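Long-range contacts in dicer Related Helicase (Caenorhabditis elegans, PDB 6M6S), which binds double-stranded RNA through its zinc-binding C-terminal domain and, as a whole RIG-I-like helicase, probably hydrolyses ATP: residues B[45-50]-B[146-151]; B[8-13]-B[117-122]; B[81-86]-B[127-132]. All blocks are in the same frame, centred on the assembly; numbering follows the deposited sequence. Where two conformers were deposited one is given.

Interaction 1: residues B[45-50]-B[146-151]; sequences LHVESK and KIVLDL
Val47 and Val148 meet through their CG1 methyls, 3.8 Å apart, and that pair is the centre of a small apolar contact between strand 45-48 and the long helix 140-167. Both valines hold CG1 anti to the backbone N (chi1 171° in each), which places these two methyls between strand and helix; the side chains slide past each other in opposite directions. The same CG1 of Val47 also reaches the next helical residue, lying 3.9 Å from Leu149 CG, and here the two side chains cross at about a right angle. Val148 CG1 reaches further along the chain as well: it sits 3.6 Å from the backbone N of Ser49 and 4.1 Å from Ser49 CB, just where the strand gives way to a loop.

In this RIG-I-type C-terminal domain, strand 45-48 is an outermost strand of the chain's antiparallel four-stranded sheet, and the helix lies beside it, the two short axes coming within 8.2 Å at an angle of 36°. Val47, Val148 and Leu149 all touch Ser65 of the neighbouring strand 61-69, while Leu149 continues to Tyr86 and Ala79 of the same sheet.

At the edge of the apolar patch, Ser49 OG is hydrogen-bonded to Asp152 OD1, one turn on from Val148 in the helix. On a part of the helix turned from the strand, Lys146 NZ meets Asp150 OD2 at 2.9 Å in a salt bridge, the oxygen offering its syn lone pair. Lys50 NZ, just past the strand, hydrogen-bonds to the bound RNA.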
loop_
_atom_site.group_PDB
_atom_site.type_symbol
_atom_site.label_atom_id
_atom_site.label_comp_id
_atom_site.label_asym_id
_atom_site.label_seq_id
_atom_site.Cartn_x
_atom_site.Cartn_y
_atom_site.Cartn_z
ATOM N N LEU B 45 21.450 -5.576 -6.769
ATOM C CA LEU B 45 21.346 -5.577 -5.314
ATOM C C LEU B 45 22.723 -5.532 -4.662
ATOM O O LEU B 45 23.647 -6.276 -5.058
ATOM C CB LEU B 45 20.643 -6.820 -4.806
ATOM C CG LEU B 45 19.234 -7.035 -5.369
ATOM C CD1 LEU B 45 18.747 -8.376 -4.977
ATOM C CD2 LEU B 45 18.273 -5.926 -4.784
ATOM N N HIS B 46 22.872 -4.719 -3.618
ATOM C CA HIS B 46 24.018 -4.892 -2.726
ATOM C C HIS B 46 23.606 -5.800 -1.554
ATOM O O HIS B 46 22.463 -5.720 -1.034
ATOM C CB HIS B 46 24.526 -3.557 -2.098
ATOM C CG HIS B 46 25.038 -2.547 -3.092
ATOM N ND1 HIS B 46 26.306 -2.609 -3.639
ATOM C CD2 HIS B 46 24.464 -1.422 -3.600
ATOM C CE1 HIS B 46 26.478 -1.591 -4.469
ATOM N NE2 HIS B 46 25.379 -0.847 -4.458
ATOM N N VAL B 47 24.550 -6.623 -1.102
ATOM C CA VAL B 47 24.284 -7.578 -0.049
ATOM C C VAL B 47 25.107 -7.150 1.140
ATOM O O VAL B 47 26.345 -7.056 1.036
ATOM C CB VAL B 47 24.659 -9.019 -0.541
ATOM C CG1 VAL B 47 24.592 -10.018 0.601
ATOM C CG2 VAL B 47 23.816 -9.442 -1.758
ATOM N N GLU B 48 24.445 -6.861 2.272
ATOM C CA GLU B 48 25.106 -6.271 3.430
ATOM C C GLU B 48 24.851 -7.151 4.681
ATOM O O GLU B 48 23.692 -7.408 5.009
ATOM C CB GLU B 48 24.624 -4.843 3.659
ATOM C CG GLU B 48 25.375 -4.147 4.779
ATOM C CD GLU B 48 26.750 -3.534 4.340
ATOM O OE1 GLU B 48 27.138 -3.582 3.139
ATOM O OE2 GLU B 48 27.432 -2.975 5.221
ATOM N N SER B 49 25.901 -7.619 5.370
ATOM C CA SER B 49 25.678 -8.473 6.532
ATOM C C SER B 49 24.865 -7.758 7.623
ATOM O O SER B 49 25.022 -6.565 7.823
ATOM C CB SER B 49 27.030 -8.904 7.115
ATOM O OG SER B 49 26.836 -9.559 8.364
ATOM N N LYS B 50 23.998 -8.473 8.342
ATOM C CA LYS B 50 23.248 -7.819 9.443
ATOM C C LYS B 50 23.959 -7.786 10.800
ATOM O O LYS B 50 23.612 -6.979 11.695
ATOM C CB LYS B 50 21.857 -8.457 9.626
ATOM C CG LYS B 50 20.839 -7.970 8.636
ATOM C CD LYS B 50 19.434 -8.434 8.990
ATOM C CE LYS B 50 18.916 -7.762 10.256
ATOM N NZ LYS B 50 17.526 -8.202 10.551
ATOM N N LYS B 146 28.340 -13.611 -2.497
ATOM C CA LYS B 146 28.207 -14.987 -1.996
ATOM C C LYS B 146 28.976 -15.146 -0.682
ATOM O O LYS B 146 28.527 -15.884 0.204
ATOM C CB LYS B 146 28.727 -16.001 -3.013
ATOM C CG LYS B 146 28.289 -17.470 -2.743
ATOM C CD LYS B 146 29.016 -18.451 -3.711
ATOM C CE LYS B 146 29.279 -19.824 -3.094
ATOM N NZ LYS B 146 30.509 -19.910 -2.173
ATOM N N ILE B 147 30.152 -14.505 -0.571
ATOM C CA ILE B 147 30.963 -14.590 0.634
ATOM C C ILE B 147 30.243 -14.013 1.852
ATOM O O ILE B 147 30.304 -14.639 2.909
ATOM C CB ILE B 147 32.314 -13.950 0.419
ATOM C CG1 ILE B 147 33.106 -14.881 -0.494
ATOM C CG2 ILE B 147 33.086 -13.781 1.751
ATOM C CD1 ILE B 147 34.380 -14.235 -1.076
ATOM N N VAL B 148 29.531 -12.888 1.660
ATOM C CA VAL B 148 28.757 -12.246 2.695
ATOM C C VAL B 148 27.655 -13.198 3.114
ATOM O O VAL B 148 27.456 -13.416 4.328
ATOM C CB VAL B 148 28.204 -10.865 2.272
ATOM C CG1 VAL B 148 27.200 -10.306 3.305
ATOM C CG2 VAL B 148 29.307 -9.835 2.124
ATOM N N LEU B 149 26.950 -13.758 2.143
ATOM C CA LEU B 149 25.877 -14.722 2.461
ATOM C C LEU B 149 26.398 -15.970 3.180
ATOM O O LEU B 149 25.785 -16.430 4.163
ATOM C CB LEU B 149 25.133 -15.126 1.196
ATOM C CG LEU B 149 24.354 -13.921 0.717
ATOM C CD1 LEU B 149 23.996 -14.052 -0.762
ATOM C CD2 LEU B 149 23.044 -13.796 1.552
ATOM N N ASP B 150 27.520 -16.532 2.718
ATOM C CA ASP B 150 28.021 -17.729 3.329
ATOM C C ASP B 150 28.423 -17.478 4.793
ATOM O O ASP B 150 28.215 -18.356 5.650
ATOM C CB ASP B 150 29.288 -18.184 2.603
ATOM C CG ASP B 150 29.015 -18.845 1.263
ATOM O OD1 ASP B 150 27.899 -19.302 0.950
ATOM O OD2 ASP B 150 29.996 -18.986 0.510
ATOM N N LEU B 151 29.004 -16.317 5.085
ATOM C CA LEU B 151 29.416 -15.996 6.448
ATOM C C LEU B 151 28.182 -15.844 7.337
ATOM O O LEU B 151 28.196 -16.287 8.507
ATOM C CB LEU B 151 30.109 -14.657 6.502
ATOM C CG LEU B 151 31.567 -14.700 6.150
ATOM C CD1 LEU B 151 32.047 -13.305 5.833
ATOM C CD2 LEU B 151 32.247 -15.225 7.404
#

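Interaction 2: residues B[8-13]-B[117-122]; sequences KIYKLM and DLFYIS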
loop_
_atom_site.group_PDB
_atom_site.type_symbol
_atom_site.label_atom_id
_atom_site.label_comp_id
_atom_site.label_asym_id
_atom_site.label_seq_id
_atom_site.Cartn_x
_atom_site.Cartn_y
_atom_site.Cartn_z
ATOM N N LYS B 8 -0.978 -9.638 -17.555
ATOM C CA LYS B 8 0.081 -8.675 -17.814
ATOM C C LYS B 8 1.371 -8.906 -17.045
ATOM O O LYS B 8 1.363 -9.329 -15.873
ATOM C CB LYS B 8 -0.431 -7.297 -17.484
ATOM C CG LYS B 8 -1.684 -6.968 -18.303
ATOM C CD LYS B 8 -2.202 -5.553 -18.025
ATOM C CE LYS B 8 -3.438 -5.233 -18.890
ATOM N NZ LYS B 8 -4.273 -4.119 -18.330
ATOM N N ILE B 9 2.487 -8.586 -17.689
ATOM C CA ILE B 9 3.760 -8.608 -17.014
ATOM C C ILE B 9 4.027 -7.236 -16.409
ATOM O O ILE B 9 3.733 -6.183 -17.020
ATOM C CB ILE B 9 4.859 -8.991 -17.980
ATOM C CG1 ILE B 9 4.576 -10.423 -18.450
ATOM C CG2 ILE B 9 6.239 -8.841 -17.321
ATOM C CD1 ILE B 9 5.570 -10.975 -19.418
ATOM N N TYR B 10 4.523 -7.231 -15.169
ATOM C CA TYR B 10 4.859 -6.012 -14.497
ATOM C C TYR B 10 6.328 -5.909 -14.263
ATOM O O TYR B 10 7.005 -6.922 -14.043
ATOM C CB TYR B 10 4.141 -5.934 -13.108
ATOM C CG TYR B 10 2.667 -5.644 -13.248
ATOM C CD1 TYR B 10 1.786 -6.620 -13.687
ATOM C CD2 TYR B 10 2.170 -4.409 -12.927
ATOM C CE1 TYR B 10 0.427 -6.380 -13.829
ATOM C CE2 TYR B 10 0.807 -4.150 -13.081
ATOM C CZ TYR B 10 -0.045 -5.145 -13.489
ATOM O OH TYR B 10 -1.383 -4.908 -13.621
ATOM N N LYS B 11 6.836 -4.677 -14.268
ATOM C CA LYS B 11 8.190 -4.429 -13.815
ATOM C C LYS B 11 8.182 -4.158 -12.322
ATOM O O LYS B 11 7.305 -3.424 -11.824
ATOM C CB LYS B 11 8.714 -3.195 -14.522
ATOM C CG LYS B 11 9.068 -3.484 -15.959
ATOM C CD LYS B 11 9.649 -2.247 -16.616
ATOM C CE LYS B 11 9.519 -2.364 -18.140
ATOM N NZ LYS B 11 9.855 -1.053 -18.771
ATOM N N LEU B 12 9.112 -4.723 -11.561
ATOM C CA LEU B 12 9.233 -4.407 -10.134
ATOM C C LEU B 12 10.365 -3.414 -9.956
ATOM O O LEU B 12 11.541 -3.741 -10.295
ATOM C CB LEU B 12 9.577 -5.665 -9.327
ATOM C CG LEU B 12 8.361 -6.544 -8.968
ATOM C CD1 LEU B 12 7.521 -6.960 -10.153
ATOM C CD2 LEU B 12 8.795 -7.778 -8.127
ATOM N N MET B 13 10.080 -2.219 -9.421
ATOM C CA MET B 13 11.070 -1.133 -9.368
ATOM C C MET B 13 11.258 -0.674 -7.948
ATOM O O MET B 13 10.336 -0.796 -7.151
ATOM C CB MET B 13 10.582 0.116 -10.101
ATOM C CG MET B 13 9.632 -0.132 -11.225
ATOM S SD MET B 13 10.594 -0.701 -12.598
ATOM C CE MET B 13 11.435 0.770 -13.154
ATOM N N ASP B 117 -4.624 -8.374 -7.109
ATOM C CA ASP B 117 -4.979 -7.210 -7.912
ATOM C C ASP B 117 -4.156 -7.214 -9.211
ATOM O O ASP B 117 -4.646 -6.777 -10.272
ATOM C CB ASP B 117 -4.594 -5.964 -7.136
ATOM C CG ASP B 117 -5.485 -5.727 -5.884
ATOM O OD1 ASP B 117 -6.516 -6.414 -5.740
ATOM O OD2 ASP B 117 -5.127 -4.851 -5.058
ATOM N N LEU B 118 -2.930 -7.736 -9.168
ATOM C CA LEU B 118 -2.005 -7.428 -10.270
ATOM C C LEU B 118 -1.620 -8.651 -11.095
ATOM O O LEU B 118 -1.797 -8.669 -12.319
ATOM C CB LEU B 118 -0.719 -6.736 -9.762
ATOM C CG LEU B 118 -0.911 -5.427 -8.943
ATOM C CD1 LEU B 118 0.426 -4.787 -8.545
ATOM C CD2 LEU B 118 -1.749 -4.418 -9.781
ATOM N N PHE B 119 -1.038 -9.660 -10.447
ATOM C CA PHE B 119 -0.616 -10.820 -11.228
ATOM C C PHE B 119 -0.570 -12.120 -10.410
ATOM O O PHE B 119 -0.321 -12.088 -9.201
ATOM C CB PHE B 119 0.754 -10.570 -11.878
ATOM C CG PHE B 119 1.866 -10.164 -10.912
ATOM C CD1 PHE B 119 2.683 -11.112 -10.283
ATOM C CD2 PHE B 119 2.165 -8.822 -10.710
ATOM C CE1 PHE B 119 3.746 -10.704 -9.445
ATOM C CE2 PHE B 119 3.190 -8.409 -9.866
ATOM C CZ PHE B 119 3.989 -9.354 -9.210
ATOM N N TYR B 120 -0.833 -13.246 -11.080
ATOM C CA TYR B 120 -0.672 -14.558 -10.468
ATOM C C TYR B 120 0.786 -14.837 -10.065
ATOM O O TYR B 120 1.730 -14.525 -10.833
ATOM C CB TYR B 120 -1.126 -15.565 -11.520
ATOM C CG TYR B 120 -0.750 -16.984 -11.266
ATOM C CD1 TYR B 120 -1.425 -17.756 -10.343
ATOM C CD2 TYR B 120 0.275 -17.544 -11.963
ATOM C CE1 TYR B 120 -1.074 -19.092 -10.134
ATOM C CE2 TYR B 120 0.640 -18.864 -11.761
ATOM C CZ TYR B 120 -0.035 -19.637 -10.837
ATOM O OH TYR B 120 0.368 -20.968 -10.671
ATOM N N ILE B 121 0.987 -15.429 -8.882
ATOM C CA ILE B 121 2.322 -15.836 -8.415
ATOM C C ILE B 121 2.234 -17.322 -8.116
ATOM O O ILE B 121 1.410 -17.776 -7.302
ATOM C CB ILE B 121 2.736 -15.031 -7.132
ATOM C CG1 ILE B 121 2.799 -13.557 -7.511
ATOM C CG2 ILE B 121 4.118 -15.508 -6.610
ATOM C CD1 ILE B 121 3.120 -12.623 -6.358
ATOM N N SER B 122 3.088 -18.107 -8.763
ATOM C CA SER B 122 3.038 -19.554 -8.562
ATOM C C SER B 122 3.835 -19.978 -7.282
ATOM O O SER B 122 4.715 -19.231 -6.781
ATOM C CB SER B 122 3.610 -20.273 -9.808
ATOM O OG SER B 122 5.011 -20.038 -9.921
HETATM O O HOH W 1 -1.476 -10.316 -14.661
HETATM O O HOH W 2 -2.980 -7.086 -14.231
#
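The Tyr10 ring has Leu118 over one face, with Leu118 CB 4.1 Å above the plane and offset toward the rim, while at the ring edge, in plane, lies a water bound to its hydroxyl. Phe119 approaches the same ring obliquely: the planes are 34° apart and the closest carbons, Tyr10 CD1 and Phe119 CD2, are separated by 3.7 Å. Phe119 CG stands between its own backbone N and carbonyl carbon (chi1 55°). At the far end of this ring, Phe119 CZ lies 4.4 Å from Leu12 CD1, a looser contact. At the hydroxyl end of Tyr10, Leu118 CD2 comes within 3.9 Å of OH.

These residues join the N-terminal chain leading into strand 11-14 to the loop that follows helix 111-117, within the RIG-I-type C-terminal domain. Val114 of that helix packs on Phe119, and Gln99 of strand 95-99 on Tyr10.

Two waters complete the join, both donating to Leu118 O. A leucine in place of Tyr10 would probably leave one of them without its hydroxyl partner and open a gap beside Leu118 CD2. The chemistry is thus divided: carbon packs on carbon between the side chains, while one water joins the backbone oxygens Lys8 O and Leu118 O and the other carries Leu118 O on to the phenol of Tyr10, so this carbonyl oxygen accepts two hydrogen bonds, both from water.

Interaction 3: residues B[81-86]-B[127-132]; sequences KIRGTY and DDFRIM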
loop_
_atom_site.group_PDB
_atom_site.type_symbol
_atom_site.label_atom_id
_atom_site.label_comp_id
_atom_site.label_asym_id
_atom_site.label_seq_id
_atom_site.Cartn_x
_atom_site.Cartn_y
_atom_site.Cartn_z
ATOM N N LYS B 81 18.578 -18.208 2.562
ATOM C CA LYS B 81 19.008 -19.503 2.009
ATOM C C LYS B 81 17.829 -20.451 2.136
ATOM O O LYS B 81 17.381 -20.749 3.275
ATOM C CB LYS B 81 20.207 -20.055 2.786
ATOM C CG LYS B 81 20.927 -21.194 2.097
ATOM C CD LYS B 81 21.982 -21.811 3.083
ATOM C CE LYS B 81 23.063 -22.537 2.398
ATOM N NZ LYS B 81 24.311 -22.577 3.252
ATOM N N ILE B 82 17.275 -20.873 0.997
ATOM C CA ILE B 82 16.072 -21.705 1.006
ATOM C C ILE B 82 16.420 -22.973 0.269
ATOM O O ILE B 82 16.838 -22.896 -0.900
ATOM C CB ILE B 82 14.923 -20.987 0.317
ATOM C CG1 ILE B 82 14.536 -19.715 1.095
ATOM C CG2 ILE B 82 13.693 -21.939 0.152
ATOM C CD1 ILE B 82 13.233 -19.222 0.750
ATOM N N ARG B 83 16.313 -24.120 0.943
ATOM C CA ARG B 83 16.672 -25.411 0.370
ATOM C C ARG B 83 18.104 -25.340 -0.203
ATOM O O ARG B 83 18.387 -25.854 -1.297
ATOM C CB ARG B 83 15.672 -25.854 -0.705
ATOM C CG ARG B 83 14.213 -25.842 -0.290
ATOM C CD ARG B 83 13.501 -27.181 -0.592
ATOM N NE ARG B 83 12.732 -27.234 -1.847
ATOM C CZ ARG B 83 11.466 -26.810 -2.000
ATOM N NH1 ARG B 83 10.806 -26.241 -0.986
ATOM N NH2 ARG B 83 10.852 -26.931 -3.182
ATOM N N GLY B 84 18.999 -24.681 0.538
ATOM C CA GLY B 84 20.394 -24.618 0.141
ATOM C C GLY B 84 20.750 -23.606 -0.939
ATOM O O GLY B 84 21.883 -23.561 -1.384
ATOM N N THR B 85 19.784 -22.808 -1.381
ATOM C CA THR B 85 19.984 -21.839 -2.471
ATOM C C THR B 85 19.761 -20.428 -1.963
ATOM O O THR B 85 18.740 -20.132 -1.320
ATOM C CB THR B 85 18.968 -22.104 -3.649
ATOM O OG1 THR B 85 19.165 -23.426 -4.188
ATOM C CG2 THR B 85 19.104 -21.071 -4.777
ATOM N N TYR B 86 20.657 -19.501 -2.286
ATOM C CA TYR B 86 20.443 -18.107 -1.933
ATOM C C TYR B 86 19.457 -17.404 -2.857
ATOM O O TYR B 86 19.582 -17.490 -4.076
ATOM C CB TYR B 86 21.770 -17.305 -1.956
ATOM C CG TYR B 86 22.790 -17.798 -0.951
ATOM C CD1 TYR B 86 22.448 -17.950 0.403
ATOM C CD2 TYR B 86 24.091 -18.137 -1.341
ATOM C CE1 TYR B 86 23.363 -18.433 1.342
ATOM C CE2 TYR B 86 25.024 -18.631 -0.397
ATOM C CZ TYR B 86 24.642 -18.747 0.946
ATOM O OH TYR B 86 25.536 -19.235 1.898
ATOM N N ASP B 127 12.448 -27.181 -10.315
ATOM C CA ASP B 127 12.933 -26.519 -11.530
ATOM C C ASP B 127 13.323 -25.035 -11.340
ATOM O O ASP B 127 14.352 -24.585 -11.869
ATOM C CB ASP B 127 11.853 -26.688 -12.607
ATOM C CG ASP B 127 12.356 -26.403 -13.986
ATOM O OD1 ASP B 127 12.497 -25.200 -14.317
ATOM O OD2 ASP B 127 12.612 -27.378 -14.737
ATOM N N ASP B 128 12.535 -24.266 -10.572
ATOM C CA ASP B 128 12.871 -22.840 -10.332
ATOM C C ASP B 128 14.192 -22.636 -9.608
ATOM O O ASP B 128 14.903 -21.653 -9.816
ATOM C CB ASP B 128 11.777 -22.136 -9.495
ATOM C CG ASP B 128 10.475 -22.117 -10.196
ATOM O OD1 ASP B 128 10.481 -21.646 -11.346
ATOM O OD2 ASP B 128 9.452 -22.572 -9.625
ATOM N N PHE B 129 14.530 -23.572 -8.731
ATOM C CA PHE B 129 15.764 -23.440 -7.938
ATOM C C PHE B 129 16.985 -23.665 -8.798
ATOM O O PHE B 129 18.055 -23.094 -8.546
ATOM C CB PHE B 129 15.765 -24.432 -6.771
ATOM C CG PHE B 129 14.848 -24.042 -5.663
ATOM C CD1 PHE B 129 13.523 -24.384 -5.717
ATOM C CD2 PHE B 129 15.292 -23.283 -4.581
ATOM C CE1 PHE B 129 12.636 -23.975 -4.691
ATOM C CE2 PHE B 129 14.420 -22.909 -3.572
ATOM C CZ PHE B 129 13.085 -23.226 -3.638
ATOM N N ARG B 130 16.837 -24.463 -9.837
ATOM C CA ARG B 130 18.004 -24.826 -10.616
ATOM C C ARG B 130 18.678 -23.654 -11.298
ATOM O O ARG B 130 19.888 -23.590 -11.309
ATOM C CB ARG B 130 17.643 -25.876 -11.632
ATOM C CG ARG B 130 17.149 -27.141 -10.999
ATOM C CD ARG B 130 16.779 -28.119 -12.091
ATOM N NE ARG B 130 17.929 -28.453 -12.936
ATOM C CZ ARG B 130 18.744 -29.471 -12.705
ATOM N NH1 ARG B 130 18.551 -30.267 -11.661
ATOM N NH2 ARG B 130 19.751 -29.695 -13.514
ATOM N N ILE B 131 17.899 -22.706 -11.842
ATOM C CA ILE B 131 18.551 -21.567 -12.492
ATOM C C ILE B 131 19.245 -20.648 -11.468
ATOM O O ILE B 131 20.151 -19.856 -11.821
ATOM C CB ILE B 131 17.572 -20.769 -13.408
ATOM C CG1 ILE B 131 18.340 -19.847 -14.370
ATOM C CG2 ILE B 131 16.519 -20.018 -12.594
ATOM C CD1 ILE B 131 18.500 -20.397 -15.772
ATOM N N MET B 132 18.849 -20.732 -10.186
ATOM C CA MET B 132 19.445 -19.850 -9.195
ATOM C C MET B 132 20.700 -20.441 -8.531
ATOM O O MET B 132 21.427 -19.724 -7.830
ATOM C CB MET B 132 18.415 -19.473 -8.113
ATOM C CG MET B 132 17.284 -18.618 -8.673
ATOM S SD MET B 132 17.796 -17.041 -9.307
ATOM C CE MET B 132 18.128 -16.146 -7.844
HETATM O O HOH W 3 21.236 -17.396 -6.250
#
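Phe129 sets its CG anti to its own carbonyl carbon (chi1 -74°), and Thr85 holds CG2 anti to the backbone N, with OG1 beside that N (chi1 -61°); of the two threonine branches it is CG2 that meets Met132 CB, while OG1 comes near Phe129 CD2. The contact joins a beta hairpin to a short, weakly bonded helix. The hairpin links strands 75-82 and 85-90 through a type I' turn from Ile82 to Thr85, its ends paired by Ile82 N to Thr85 O and Thr85 N to Ile82 O. Both middle residues, Arg83 and Gly84, have positive phi, as this turn requires.

Phe129 is the hub. Thr85 CB lies at its edge in the ring plane, and Thr85 OG1 is 3.9 Å from Phe129 CD2. From the hairpin end, Ile82 CG2 packs 3.9 Å from Phe129 CE2, the two side chains crossing at about a right angle, while Ile82 O lies only 3.6 Å from that same CE2. The Arg83 chain is bent at chi2 and chi3, and its guanidinium lies against the ring: Phe129 CE1 sits over one guanidinium face, offset toward the rim and 3.8 Å from Arg83 NH2, with the two planes 34° apart. Phe37, outside both segments, meets the Phe129 ring edge-to-face, and Leu87 of strand 85-90 packs on it too.

Further along, Thr85 CG2 rests 3.8 Å from Met132 CB. Beyond them a water ties strand to helix, donating to Tyr86 O at 2.7 Å and to Met132 O at 2.8 Å.

Interactions 1 and 3 attach two successive helices, 140-167 and 126-132, to one four-stranded sheet. Their centres are 16 Å apart, yet they touch: Asp150 OD1 of interaction 1 lies 2.5 Å from Tyr86 OH of interaction 3, a probable hydrogen bond. Interaction 2 touches neither: its centre is about 27 Å from that of interaction 1 and about 21 Å from that of interaction 3, though its nearest atoms come to about 5 Å of the latter. Its Leu12 side chain is about 12 Å from the zinc ion held by Cys14, Cys17, Cys69 and Cys72. Lys50, ending segment 45-50, bonds the RNA directly; the nearest atoms of interactions 3 and 2 are about 6 and 9 Å from it.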